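PDB 4OVQ: TRAP dicarboxylate ABC transporter, substrate-binding protein from Roseobacter denitrificans, which binds beta-D-glucuronate and probably delivers it, as a periplasmic solute-binding protein, to a TRAP-type membrane transporter. Local coordinates for residues 112-117 with 231-236; 36-41 with 139-144. One frame throughout, in Å; residues are numbered along the deposited sequence.

Contact 1. Residues 112-117 with 231-236; sequences PHMFRV and IIPECI. With BDP (beta-D-glucopyranuronic acid), chain C.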
ATOM      1  N   PRO A 112       9.741   5.080   9.264  1.00 30.83           N
ATOM      2  CA  PRO A 112      10.687   4.308  10.074  1.00 29.59           C
ATOM      3  C   PRO A 112      10.010   3.587  11.228  1.00 23.03           C
ATOM      4  O   PRO A 112      10.379   2.451  11.531  1.00 27.47           O
ATOM      5  CB  PRO A 112      11.652   5.383  10.576  1.00 25.71           C
ATOM      6  CG  PRO A 112      11.711   6.337   9.430  1.00 29.54           C
ATOM      7  CD  PRO A 112      10.250   6.433   8.987  1.00 26.20           C
ATOM      8  N   HIS A 113       9.028   4.231  11.855  1.00 24.47           N
ATOM      9  CA  HIS A 113       8.233   3.582  12.897  1.00 25.40           C
ATOM     10  C   HIS A 113       7.537   2.307  12.392  1.00 34.84           C
ATOM     11  O   HIS A 113       7.574   1.275  13.055  1.00 27.52           O
ATOM     12  CB  HIS A 113       7.189   4.553  13.438  1.00 26.22           C
ATOM     13  CG  HIS A 113       6.371   3.999  14.561  1.00 25.84           C
ATOM     14  ND1 HIS A 113       4.999   4.092  14.601  1.00 32.65           N
ATOM     15  CD2 HIS A 113       6.733   3.355  15.695  1.00 36.43           C
ATOM     16  CE1 HIS A 113       4.547   3.517  15.701  1.00 38.25           C
ATOM     17  NE2 HIS A 113       5.581   3.066  16.385  1.00 30.27           N
HETATM   18  N   MSE A 114       6.901   2.381  11.222  1.00 32.68           N
HETATM   19  CA  MSE A 114       6.221   1.218  10.643  1.00 25.76           C
HETATM   20  C   MSE A 114       7.166   0.027  10.534  1.00 19.36           C
HETATM   21  O   MSE A 114       6.802  -1.102  10.873  1.00 25.73           O
HETATM   22  CB  MSE A 114       5.658   1.574   9.253  1.00 22.36           C
HETATM   23  CG  MSE A 114       5.152   0.372   8.359  1.00 16.59           C
HETATM   24 SE   MSE A 114       4.687   1.097   6.604  1.00 24.76          SE
HETATM   25  CE  MSE A 114       6.414   0.698   5.734  1.00 24.27           C
ATOM     26  N   PHE A 115       8.359   0.265  10.017  1.00 23.61           N
ATOM     27  CA  PHE A 115       9.269  -0.830   9.765  1.00 26.74           C
ATOM     28  C   PHE A 115       9.702  -1.419  11.097  1.00 29.82           C
ATOM     29  O   PHE A 115       9.806  -2.632  11.222  1.00 31.32           O
ATOM     30  CB  PHE A 115      10.447  -0.385   8.905  1.00 25.53           C
ATOM     31  CG  PHE A 115      10.161  -0.412   7.419  1.00 18.25           C
ATOM     32  CD1 PHE A 115       9.981  -1.622   6.761  1.00 21.99           C
ATOM     33  CD2 PHE A 115      10.092   0.755   6.688  1.00 23.53           C
ATOM     34  CE1 PHE A 115       9.733  -1.666   5.402  1.00 25.57           C
ATOM     35  CE2 PHE A 115       9.846   0.717   5.323  1.00 22.62           C
ATOM     36  CZ  PHE A 115       9.679  -0.496   4.683  1.00 20.46           C
ATOM     37  N   ARG A 116       9.903  -0.560  12.097  1.00 28.09           N
ATOM     38  CA  ARG A 116      10.229  -1.040  13.443  1.00 27.35           C
ATOM     39  C   ARG A 116       9.112  -1.949  13.946  1.00 28.64           C
ATOM     40  O   ARG A 116       9.359  -3.026  14.468  1.00 31.95           O
ATOM     41  CB  ARG A 116      10.497   0.123  14.409  1.00 31.61           C
ATOM     42  CG  ARG A 116      11.853   0.790  14.173  1.00 32.82           C
ATOM     43  CD  ARG A 116      12.323   1.640  15.350  1.00 30.83           C
ATOM     44  NE  ARG A 116      11.405   2.738  15.636  1.00 28.72           N
ATOM     45  CZ  ARG A 116      11.396   3.902  14.993  1.00 26.92           C
ATOM     46  NH1 ARG A 116      12.253   4.144  14.007  1.00 29.81           N
ATOM     47  NH2 ARG A 116      10.518   4.824  15.332  1.00 23.42           N
ATOM     48  N   VAL A 117       7.872  -1.540  13.720  1.00 31.25           N
ATOM     49  CA  VAL A 117       6.723  -2.345  14.104  1.00 26.97           C
ATOM     50  C   VAL A 117       6.647  -3.670  13.341  1.00 30.06           C
ATOM     51  O   VAL A 117       6.306  -4.713  13.916  1.00 26.58           O
ATOM     52  CB  VAL A 117       5.429  -1.553  13.901  1.00 32.35           C
ATOM     53  CG1 VAL A 117       4.235  -2.441  14.083  1.00 24.65           C
ATOM     54  CG2 VAL A 117       5.379  -0.377  14.878  1.00 32.19           C
ATOM     55  N   ILE A 231      -0.158   5.195   6.470  1.00 11.65           N
ATOM     56  CA  ILE A 231       1.190   4.715   6.225  1.00 11.67           C
ATOM     57  C   ILE A 231       1.069   3.190   6.155  1.00 14.94           C
ATOM     58  O   ILE A 231       1.019   2.497   7.161  1.00 14.26           O
ATOM     59  CB  ILE A 231       2.145   5.179   7.345  1.00 15.91           C
ATOM     60  CG1 ILE A 231       2.161   6.697   7.394  1.00 15.00           C
ATOM     61  CG2 ILE A 231       3.542   4.652   7.100  1.00 17.18           C
ATOM     62  CD1 ILE A 231       3.011   7.266   8.564  1.00 21.90           C
ATOM     63  N   ILE A 232       0.935   2.695   4.923  1.00 12.37           N
ATOM     64  CA  ILE A 232       0.594   1.308   4.648  1.00  9.09           C
ATOM     65  C   ILE A 232       1.779   0.633   3.948  1.00  8.81           C
ATOM     66  O   ILE A 232       2.252   1.144   2.933  1.00 10.49           O
ATOM     67  CB  ILE A 232      -0.652   1.265   3.732  1.00  9.23           C
ATOM     68  CG1 ILE A 232      -1.815   2.023   4.372  1.00 12.01           C
ATOM     69  CG2 ILE A 232      -1.021  -0.158   3.432  1.00  8.22           C
ATOM     70  CD1 ILE A 232      -3.075   2.044   3.519  1.00 10.57           C
ATOM     71  N   PRO A 233       2.245  -0.506   4.471  1.00  8.87           N
ATOM     72  CA  PRO A 233       3.359  -1.199   3.826  1.00  9.24           C
ATOM     73  C   PRO A 233       2.850  -2.051   2.673  1.00  9.56           C
ATOM     74  O   PRO A 233       1.635  -2.282   2.521  1.00  9.00           O
ATOM     75  CB  PRO A 233       3.880  -2.116   4.935  1.00 10.41           C
ATOM     76  CG  PRO A 233       2.672  -2.449   5.735  1.00  9.91           C
ATOM     77  CD  PRO A 233       1.853  -1.179   5.726  1.00 11.40           C
ATOM     78  N   GLU A 234       3.777  -2.541   1.871  1.00  9.46           N
ATOM     79  CA  GLU A 234       3.436  -3.526   0.876  1.00  7.32           C
ATOM     80  C   GLU A 234       4.250  -4.755   1.136  1.00  7.38           C
ATOM     81  O   GLU A 234       5.151  -4.763   1.974  1.00  8.09           O
ATOM     82  CB  GLU A 234       3.687  -2.988  -0.542  1.00  7.01           C
ATOM     83  CG  GLU A 234       3.192  -1.556  -0.753  1.00  7.07           C
ATOM     84  CD  GLU A 234       2.850  -1.247  -2.181  1.00  6.71           C
ATOM     85  OE1 GLU A 234       3.385  -1.928  -3.078  1.00  9.42           O
ATOM     86  OE2 GLU A 234       2.054  -0.301  -2.358  1.00  7.95           O
ATOM     87  N   CYS A 235       3.934  -5.814   0.421  1.00  7.04           N
ATOM     88  CA  CYS A 235       4.720  -7.010   0.518  1.00  7.68           C
ATOM     89  C   CYS A 235       5.005  -7.608  -0.862  1.00  8.39           C
ATOM     90  O   CYS A 235       4.337  -7.273  -1.847  1.00  9.84           O
ATOM     91  CB  CYS A 235       4.009  -8.027   1.407  1.00 12.35           C
ATOM     92  SG  CYS A 235       2.487  -8.686   0.650  1.00 11.62           S
ATOM     93  N   ILE A 236       5.979  -8.491  -0.903  1.00  6.86           N
ATOM     94  CA  ILE A 236       6.094  -9.511  -1.911  1.00  6.92           C
ATOM     95  C   ILE A 236       5.338 -10.702  -1.333  1.00  6.66           C
ATOM     96  O   ILE A 236       5.715 -11.156  -0.235  1.00  8.94           O
ATOM     97  CB  ILE A 236       7.582  -9.892  -2.184  1.00  8.39           C
ATOM     98  CG1 ILE A 236       8.427  -8.665  -2.563  1.00  9.27           C
ATOM     99  CG2 ILE A 236       7.673 -10.988  -3.258  1.00  9.13           C
ATOM    100  CD1 ILE A 236       9.875  -8.981  -2.830  1.00  8.67           C
TER
HETATM  101  C1  BDP C 402      -0.262   2.835  -4.236  1.00  7.53           C
HETATM  102  C2  BDP C 402       0.047   1.374  -4.037  1.00  6.68           C
HETATM  103  C3  BDP C 402      -0.682   0.634  -5.071  1.00  5.36           C
HETATM  104  C4  BDP C 402      -2.148   0.886  -4.951  1.00  6.15           C
HETATM  105  C5  BDP C 402      -2.438   2.365  -5.059  1.00  7.19           C
HETATM  106  C6  BDP C 402      -3.928   2.701  -4.892  1.00  6.28           C
HETATM  107  O2  BDP C 402       1.490   1.242  -4.273  1.00  7.35           O
HETATM  108  O3  BDP C 402      -0.479  -0.788  -4.732  1.00  6.19           O
HETATM  109  O4  BDP C 402      -2.877   0.141  -6.016  1.00  6.66           O
HETATM  110  O5  BDP C 402      -1.698   3.103  -4.097  1.00  6.88           O
HETATM  111  O6A BDP C 402      -4.794   1.895  -5.345  1.00  8.44           O
HETATM  112  O1  BDP C 402       0.359   3.659  -3.292  1.00  7.09           O
HETATM  113  O6B BDP C 402      -4.150   3.852  -4.442  1.00  7.81           O
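Met114 of helix 111-118 faces residues 231-233, which lead into strand 234-239, and the closest pair of CA atoms, Met114 CA and Ile231 CA, is 7.6 Å apart. One side chain spans this gap. Met114 is present as selenomethionine; its CG stands anti to the backbone N (chi1 168°) and its CB-CG bond is extended too, which drives the selenium straight off the helix. Met114 SE lies 3.8 Å from Ile231 CG2 and only 3.6 Å from Pro233 N, so it packs on the start of the proline ring as well as on the isoleucine branch. Pro233 CB, 3.7 Å from Met114 SE, adds the ring's own carbon to this apolar surface. A bend at chi3 (95°) then turns the end methyl aside, and Met114 CE comes to 3.9 Å from Pro233 CB while lying over one face of the Phe115 ring, near its rim. Val102 and Leu118 also touch Pro233. Ile232 directs its CB away from the helix, and its side chain comes close to that of Arg146, which binds the glucuronate. The end of the Glu234 side chain leads away from the helix: OE2 accepts a hydrogen bond from O2 of the sugar at 2.5 Å and another from Asn88, while OE1 accepts one from Asn86, so both oxygens are held. Where it passes from one sheet to the other, the run 231-236 thus packs Ile231 and Pro233 on helix 111-118 and turns the Glu234 carboxylate to the sugar, as in the interdomain crossovers beside the ligand cleft of two-domain TRAP solute-binding proteins.

Contact 2. Residues 36-41 with 139-144; sequences YPNTVA and AWYDAG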
ATOM      1  N   TYR A  36       9.406   2.566 -11.723  1.00 13.31           N
ATOM      2  CA  TYR A  36       8.895   2.713 -10.381  1.00 13.31           C
ATOM      3  C   TYR A  36       9.677   1.772  -9.485  1.00  9.20           C
ATOM      4  O   TYR A  36      10.043   0.670  -9.927  1.00 15.39           O
ATOM      5  CB  TYR A  36       7.406   2.358 -10.344  1.00 15.69           C
ATOM      6  CG  TYR A  36       6.639   2.922  -9.185  1.00 14.36           C
ATOM      7  CD1 TYR A  36       6.167   4.235  -9.211  1.00 12.99           C
ATOM      8  CD2 TYR A  36       6.341   2.133  -8.071  1.00 11.07           C
ATOM      9  CE1 TYR A  36       5.448   4.738  -8.136  1.00 12.63           C
ATOM     10  CE2 TYR A  36       5.618   2.621  -7.004  1.00  9.61           C
ATOM     11  CZ  TYR A  36       5.170   3.930  -7.043  1.00 10.38           C
ATOM     12  OH  TYR A  36       4.438   4.431  -6.005  1.00 13.59           O
ATOM     13  N   PRO A  37       9.964   2.215  -8.273  1.00 13.28           N
ATOM     14  CA  PRO A  37      10.762   1.437  -7.321  1.00 13.51           C
ATOM     15  C   PRO A  37      10.292  -0.006  -7.248  1.00 13.36           C
ATOM     16  O   PRO A  37      11.097  -0.935  -7.365  1.00 10.33           O
ATOM     17  CB  PRO A  37      10.541   2.171  -6.000  1.00 17.36           C
ATOM     18  CG  PRO A  37      10.431   3.634  -6.449  1.00 18.93           C
ATOM     19  CD  PRO A  37       9.685   3.570  -7.769  1.00 13.98           C
ATOM     20  N   ASN A  38       8.986  -0.209  -7.087  1.00 11.50           N
ATOM     21  CA  ASN A  38       8.459  -1.568  -6.994  1.00  8.74           C
ATOM     22  C   ASN A  38       8.668  -2.410  -8.247  1.00  9.43           C
ATOM     23  O   ASN A  38       8.826  -3.643  -8.208  1.00 10.20           O
ATOM     24  CB  ASN A  38       6.951  -1.527  -6.730  1.00  9.39           C
ATOM     25  CG  ASN A  38       6.589  -0.829  -5.461  1.00  7.70           C
ATOM     26  OD1 ASN A  38       7.183   0.173  -5.081  1.00 10.83           O
ATOM     27  ND2 ASN A  38       5.558  -1.332  -4.798  1.00  8.81           N
ATOM     28  N   THR A  39       8.595  -1.757  -9.388  1.00 12.46           N
ATOM     29  CA  THR A  39       8.765  -2.423 -10.632  1.00 11.62           C
ATOM     30  C   THR A  39      10.194  -2.963 -10.784  1.00 10.44           C
ATOM     31  O   THR A  39      10.413  -4.139 -11.047  1.00 11.77           O
ATOM     32  CB  THR A  39       8.433  -1.434 -11.753  1.00 11.53           C
ATOM     33  OG1 THR A  39       7.065  -0.987 -11.582  1.00 12.31           O
ATOM     34  CG2 THR A  39       8.579  -2.074 -13.056  1.00 14.06           C
ATOM     35  N   VAL A  40      11.141  -2.068 -10.575  1.00 12.98           N
ATOM     36  CA  VAL A  40      12.570  -2.397 -10.705  1.00 11.03           C
ATOM     37  C   VAL A  40      12.903  -3.462  -9.666  1.00 11.03           C
ATOM     38  O   VAL A  40      13.619  -4.453  -9.946  1.00 11.30           O
ATOM     39  CB  VAL A  40      13.392  -1.154 -10.494  1.00 12.30           C
ATOM     40  CG1 VAL A  40      14.883  -1.499 -10.456  1.00 15.88           C
ATOM     41  CG2 VAL A  40      13.134  -0.145 -11.617  1.00 14.26           C
ATOM     42  N   ALA A  41      12.338  -3.320  -8.480  1.00 12.35           N
ATOM     43  CA  ALA A  41      12.624  -4.281  -7.399  1.00 10.47           C
ATOM     44  C   ALA A  41      11.995  -5.665  -7.640  1.00 10.13           C
ATOM     45  O   ALA A  41      12.584  -6.676  -7.257  1.00  8.24           O
ATOM     46  CB  ALA A  41      12.190  -3.721  -6.036  1.00 11.61           C
ATOM     47  N   ALA A 139       8.561 -10.526   2.121  1.00  8.11           N
ATOM     48  CA  ALA A 139       9.332  -9.348   2.467  1.00  8.40           C
ATOM     49  C   ALA A 139       8.436  -8.139   2.399  1.00  8.62           C
ATOM     50  O   ALA A 139       7.380  -8.186   1.754  1.00  9.68           O
ATOM     51  CB  ALA A 139      10.511  -9.189   1.530  1.00  8.37           C
ATOM     52  N   TRP A 140       8.844  -7.061   3.059  1.00  8.64           N
ATOM     53  CA  TRP A 140       8.081  -5.846   3.117  1.00  8.59           C
ATOM     54  C   TRP A 140       8.704  -4.727   2.227  1.00  8.54           C
ATOM     55  O   TRP A 140       9.915  -4.444   2.273  1.00 10.14           O
ATOM     56  CB  TRP A 140       7.997  -5.314   4.559  1.00 11.28           C
ATOM     57  CG  TRP A 140       7.452  -6.264   5.575  1.00  9.35           C
ATOM     58  CD1 TRP A 140       8.131  -6.781   6.646  1.00 11.65           C
ATOM     59  CD2 TRP A 140       6.124  -6.788   5.652  1.00 11.38           C
ATOM     60  NE1 TRP A 140       7.314  -7.615   7.360  1.00 16.32           N
ATOM     61  CE2 TRP A 140       6.068  -7.619   6.789  1.00 17.33           C
ATOM     62  CE3 TRP A 140       4.968  -6.637   4.876  1.00 10.63           C
ATOM     63  CZ2 TRP A 140       4.914  -8.315   7.153  1.00 13.39           C
ATOM     64  CZ3 TRP A 140       3.816  -7.324   5.262  1.00  8.63           C
ATOM     65  CH2 TRP A 140       3.808  -8.153   6.384  1.00 13.40           C
ATOM     66  N   TYR A 141       7.853  -4.053   1.470  1.00  8.20           N
ATOM     67  CA  TYR A 141       8.247  -2.903   0.673  1.00  8.31           C
ATOM     68  C   TYR A 141       7.718  -1.612   1.281  1.00 12.09           C
ATOM     69  O   TYR A 141       6.658  -1.607   1.932  1.00  9.63           O
ATOM     70  CB  TYR A 141       7.625  -3.017  -0.722  1.00  8.95           C
ATOM     71  CG  TYR A 141       8.322  -3.857  -1.766  1.00  8.38           C
ATOM     72  CD1 TYR A 141       9.469  -4.603  -1.505  1.00  8.04           C
ATOM     73  CD2 TYR A 141       7.813  -3.866  -3.061  1.00  7.20           C
ATOM     74  CE1 TYR A 141      10.072  -5.351  -2.519  1.00 10.39           C
ATOM     75  CE2 TYR A 141       8.399  -4.592  -4.066  1.00 10.24           C
ATOM     76  CZ  TYR A 141       9.521  -5.321  -3.801  1.00  9.01           C
ATOM     77  OH  TYR A 141      10.094  -6.040  -4.834  1.00 12.23           O
ATOM     78  N   ASP A 142       8.435  -0.508   1.061  1.00  9.50           N
ATOM     79  CA  ASP A 142       8.029   0.842   1.464  1.00  9.98           C
ATOM     80  C   ASP A 142       7.075   1.422   0.431  1.00 10.91           C
ATOM     81  O   ASP A 142       7.290   1.288  -0.787  1.00 12.40           O
ATOM     82  CB  ASP A 142       9.308   1.704   1.504  1.00 13.84           C
ATOM     83  CG  ASP A 142       9.170   2.966   2.338  1.00 16.47           C
ATOM     84  OD1 ASP A 142       8.053   3.427   2.646  1.00 16.44           O
ATOM     85  OD2 ASP A 142      10.235   3.517   2.707  1.00 18.81           O
ATOM     86  N   ALA A 143       6.007   2.071   0.900  1.00 12.95           N
ATOM     87  CA  ALA A 143       5.136   2.886   0.038  1.00 11.82           C
ATOM     88  C   ALA A 143       4.877   4.234   0.673  1.00 11.52           C
ATOM     89  O   ALA A 143       3.911   4.923   0.323  1.00 12.29           O
ATOM     90  CB  ALA A 143       3.811   2.180  -0.262  1.00 12.98           C
ATOM     91  N   GLY A 144       5.764   4.632   1.585  1.00 13.79           N
ATOM     92  CA  GLY A 144       5.677   5.933   2.194  1.00 17.09           C
ATOM     93  C   GLY A 144       4.379   6.222   2.908  1.00 11.70           C
ATOM     94  O   GLY A 144       3.688   5.327   3.371  1.00 13.24           O
TER
HETATM   95  O   HOH W   1       5.611   1.201  -3.005  1.00 10.89           O
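Tyr141, at the end of strand 135-141, reaches Asn38 and Ala41 on the first turns of helix 37-52. Tyr141 CB lies 3.9 Å from Glu234 CB on the adjoining strand. With CG beside the backbone N (chi1 -83°), the ring is carried to the helix. Tyr141 CD2 is 3.8 Å from Asn38 ND2, which sits at the ring edge with the amide turned 77° to the ring; that nitrogen donates to Asn86 OD1. Tyr141 CE1 meets Ile236 CD1 at 3.6 Å. At the tip, Tyr141 OH is 3.3 Å from Ala41 CB and hydrogen-bonds to Ser261, whose hydroxyl also bonds Ala41 O. The phenol is thereby wedged between the five-stranded sheet, of which 135-141 is an outermost strand, and two helices, 37-52 and 248-282. A leucine here would probably leave Ser261 without its phenol partner and open a gap beside Ala41. Further along, a water donates to Asn38 OD1 at 2.8 Å and to Asp142 O at 2.8 Å, linking helix to loop; Gln265 also donates to both oxygens. Asp142 OD1 accepts from Gly144 N at 2.8 Å, an Asx turn that bends the chain beyond the strand.

Overall arrangement
From the N terminus, helix 37-52 enters contact 2 first, and helix 111-118 then opens contact 1. The end of strand 135-141 closes the first loop after 97 intervening residues; the run into strand 234-239 closes the second after 113. The segments alternate, so the two loops cross. They meet on the five-stranded sheet, where 234-239 and 135-141 are antiparallel neighbours: Glu234 O and Tyr141 N are 2.8 Å apart, a probable hydrogen bond, and Ile236 N with Ala139 O probably forms another. Contact 1 ties helix 111-118 to residues 231-233, ahead of the inner strand, and contact 2 ties helix 37-52 to edge strand 135-141, with Glu234 and Asn38 side by side near the sugar.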